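Local coordinates for Serine/threonine-protein kinase Tel1 (Chaetomium thermophilum, PDB 6SKY) that is a serine/threonine protein kinase of the ATM family that probably senses DNA damage and switches on checkpoint signalling, at residues E2830-I2835 with K2908-T2913. Residues are numbered along the deposited sequence; the frame is centred on the assembly and turned at random.
Sequences EEAASI and KKLSKT
The carboxylate of Glu2830, the flat group of the contact, is turned away from Lys2912, whose NZ lies beside the stem, 3.5 Å from Glu2830 CG. Glu2830 OE2, the nearer oxygen, is 4.3 Å from Lys2912 NZ, too far for a salt bridge, so the attraction is probably loose. This is the outer end of a contact in the C-terminal lobe of the PI3K-like kinase fold, where the start of helix 2832-2843 meets the loop joining helix 2898-2908 to helix 2916-2927 of the FATC region. The chain of Lys2912 is extended beyond CG, which brings NZ to Glu2830 CG, and the two side chains meet at about a right angle. Asp2826 brings a second negative charge close to Glu2830 OE2, a crowding that the lysine may ease.

Further in, the contact turns apolar. Leu2910 presents one methyl, CD1, to the first turn of the helix, 3.9 Å from Ala2832 CB and 3.8 Å from Ile2835 CD1; those two residues, three apart, face the loop together. The CA–CB bond of Leu2910 points at the helix and chi1 of -68° sets CG beside the backbone N, which puts CD1 against both; leucine and isoleucine lie at a slant. Leu2828 of helix 2816-2828 touches both Leu2910 and Ile2835, while Leu2632 of helix 2616-2632 also packs on Ile2835, so three helices and the loop share this small core.

Glu2831 occupies the N-cap position, and its carbonyl O receives Ile2835 N at 3.1 Å. On the loop side, Lys2909 NZ is anchored by a salt bridge to Glu2785 and a hydrogen bond to His2754 O. Just after Leu2910 the chain is tied back on itself: Ser2911 OG donates to Lys2908 O at 2.9 Å, approaching 37° above the carbonyl plane.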
loop_
_atom_site.group_PDB
_atom_site.type_symbol
_atom_site.label_atom_id
_atom_site.label_comp_id
_atom_site.label_asym_id
_atom_site.label_seq_id
_atom_site.Cartn_x
_atom_site.Cartn_y
_atom_site.Cartn_z
ATOM N N GLU A 2830 -2.591 11.235 -10.491
ATOM C CA GLU A 2830 -2.142 11.918 -9.288
ATOM C C GLU A 2830 -2.109 13.426 -9.455
ATOM O O GLU A 2830 -1.670 14.127 -8.545
ATOM C CB GLU A 2830 -0.761 11.417 -8.878
ATOM C CG GLU A 2830 -0.813 10.171 -8.030
ATOM C CD GLU A 2830 0.404 9.289 -8.198
ATOM O OE1 GLU A 2830 1.444 9.787 -8.677
ATOM O OE2 GLU A 2830 0.316 8.091 -7.855
ATOM N N GLU A 2831 -2.552 13.935 -10.600
ATOM C CA GLU A 2831 -2.648 15.357 -10.887
ATOM C C GLU A 2831 -4.041 15.708 -11.370
ATOM O O GLU A 2831 -4.207 16.637 -12.151
ATOM C CB GLU A 2831 -1.627 15.782 -11.937
ATOM C CG GLU A 2831 -0.203 15.511 -11.581
ATOM C CD GLU A 2831 0.389 16.588 -10.713
ATOM O OE1 GLU A 2831 -0.125 17.720 -10.739
ATOM O OE2 GLU A 2831 1.372 16.304 -10.000
ATOM N N ALA A 2832 -5.049 14.956 -10.938
ATOM C CA ALA A 2832 -6.393 15.164 -11.453
ATOM C C ALA A 2832 -6.949 16.520 -11.052
ATOM O O ALA A 2832 -7.794 17.074 -11.760
ATOM C CB ALA A 2832 -7.305 14.045 -10.976
ATOM N N ALA A 2833 -6.479 17.081 -9.939
ATOM C CA ALA A 2833 -6.917 18.411 -9.537
ATOM C C ALA A 2833 -6.393 19.480 -10.484
ATOM O O ALA A 2833 -7.128 20.397 -10.862
ATOM C CB ALA A 2833 -6.468 18.694 -8.110
ATOM N N SER A 2834 -5.127 19.378 -10.890
ATOM C CA SER A 2834 -4.564 20.349 -11.820
ATOM C C SER A 2834 -5.172 20.215 -13.211
ATOM O O SER A 2834 -5.387 21.217 -13.900
ATOM C CB SER A 2834 -3.055 20.185 -11.876
ATOM O OG SER A 2834 -2.502 20.213 -10.578
ATOM N N ILE A 2835 -5.454 18.993 -13.647
ATOM C CA ILE A 2835 -6.121 18.829 -14.929
ATOM C C ILE A 2835 -7.538 19.366 -14.858
ATOM O O ILE A 2835 -8.046 19.935 -15.832
ATOM C CB ILE A 2835 -6.084 17.355 -15.356
ATOM C CG1 ILE A 2835 -4.641 16.886 -15.480
ATOM C CG2 ILE A 2835 -6.792 17.162 -16.662
ATOM C CD1 ILE A 2835 -4.509 15.444 -15.810
ATOM N N LYS A 2908 -13.698 10.876 -14.864
ATOM C CA LYS A 2908 -13.852 9.462 -14.560
ATOM C C LYS A 2908 -12.828 8.586 -15.262
ATOM O O LYS A 2908 -12.667 7.425 -14.880
ATOM C CB LYS A 2908 -15.260 8.986 -14.906
ATOM C CG LYS A 2908 -15.436 8.518 -16.320
ATOM C CD LYS A 2908 -16.904 8.301 -16.626
ATOM C CE LYS A 2908 -17.139 8.161 -18.121
ATOM N NZ LYS A 2908 -18.577 8.288 -18.480
ATOM N N LYS A 2909 -12.132 9.096 -16.276
ATOM C CA LYS A 2909 -10.965 8.384 -16.778
ATOM C C LYS A 2909 -9.758 8.504 -15.863
ATOM O O LYS A 2909 -8.776 7.793 -16.069
ATOM C CB LYS A 2909 -10.577 8.887 -18.162
ATOM C CG LYS A 2909 -11.415 8.354 -19.279
ATOM C CD LYS A 2909 -11.091 9.072 -20.542
ATOM C CE LYS A 2909 -11.994 8.648 -21.644
ATOM N NZ LYS A 2909 -11.799 9.503 -22.823
ATOM N N LEU A 2910 -9.795 9.390 -14.873
ATOM C CA LEU A 2910 -8.693 9.588 -13.944
ATOM C C LEU A 2910 -9.021 9.076 -12.552
ATOM O O LEU A 2910 -8.420 9.523 -11.574
ATOM C CB LEU A 2910 -8.312 11.063 -13.874
ATOM C CG LEU A 2910 -7.670 11.727 -15.083
ATOM C CD1 LEU A 2910 -7.446 13.178 -14.800
ATOM C CD2 LEU A 2910 -6.366 11.059 -15.402
ATOM N N SER A 2911 -9.964 8.152 -12.445
ATOM C CA SER A 2911 -10.405 7.643 -11.161
ATOM C C SER A 2911 -9.551 6.459 -10.752
ATOM O O SER A 2911 -9.201 5.622 -11.580
ATOM C CB SER A 2911 -11.869 7.226 -11.230
ATOM O OG SER A 2911 -12.053 6.271 -12.253
ATOM N N LYS A 2912 -9.241 6.384 -9.462
ATOM C CA LYS A 2912 -8.338 5.378 -8.931
ATOM C C LYS A 2912 -9.041 4.079 -8.575
ATOM O O LYS A 2912 -8.524 3.313 -7.759
ATOM C CB LYS A 2912 -7.607 5.931 -7.715
ATOM C CG LYS A 2912 -6.939 7.246 -7.976
ATOM C CD LYS A 2912 -5.818 7.485 -7.007
ATOM C CE LYS A 2912 -5.017 8.695 -7.409
ATOM N NZ LYS A 2912 -3.752 8.809 -6.641
ATOM N N THR A 2913 -10.194 3.806 -9.182
ATOM C CA THR A 2913 -10.937 2.590 -8.874
ATOM C C THR A 2913 -10.176 1.348 -9.315
ATOM O O THR A 2913 -9.902 0.456 -8.505
ATOM C CB THR A 2913 -12.311 2.650 -9.530
ATOM O OG1 THR A 2913 -13.084 3.679 -8.907
ATOM C CG2 THR A 2913 -13.027 1.335 -9.379
#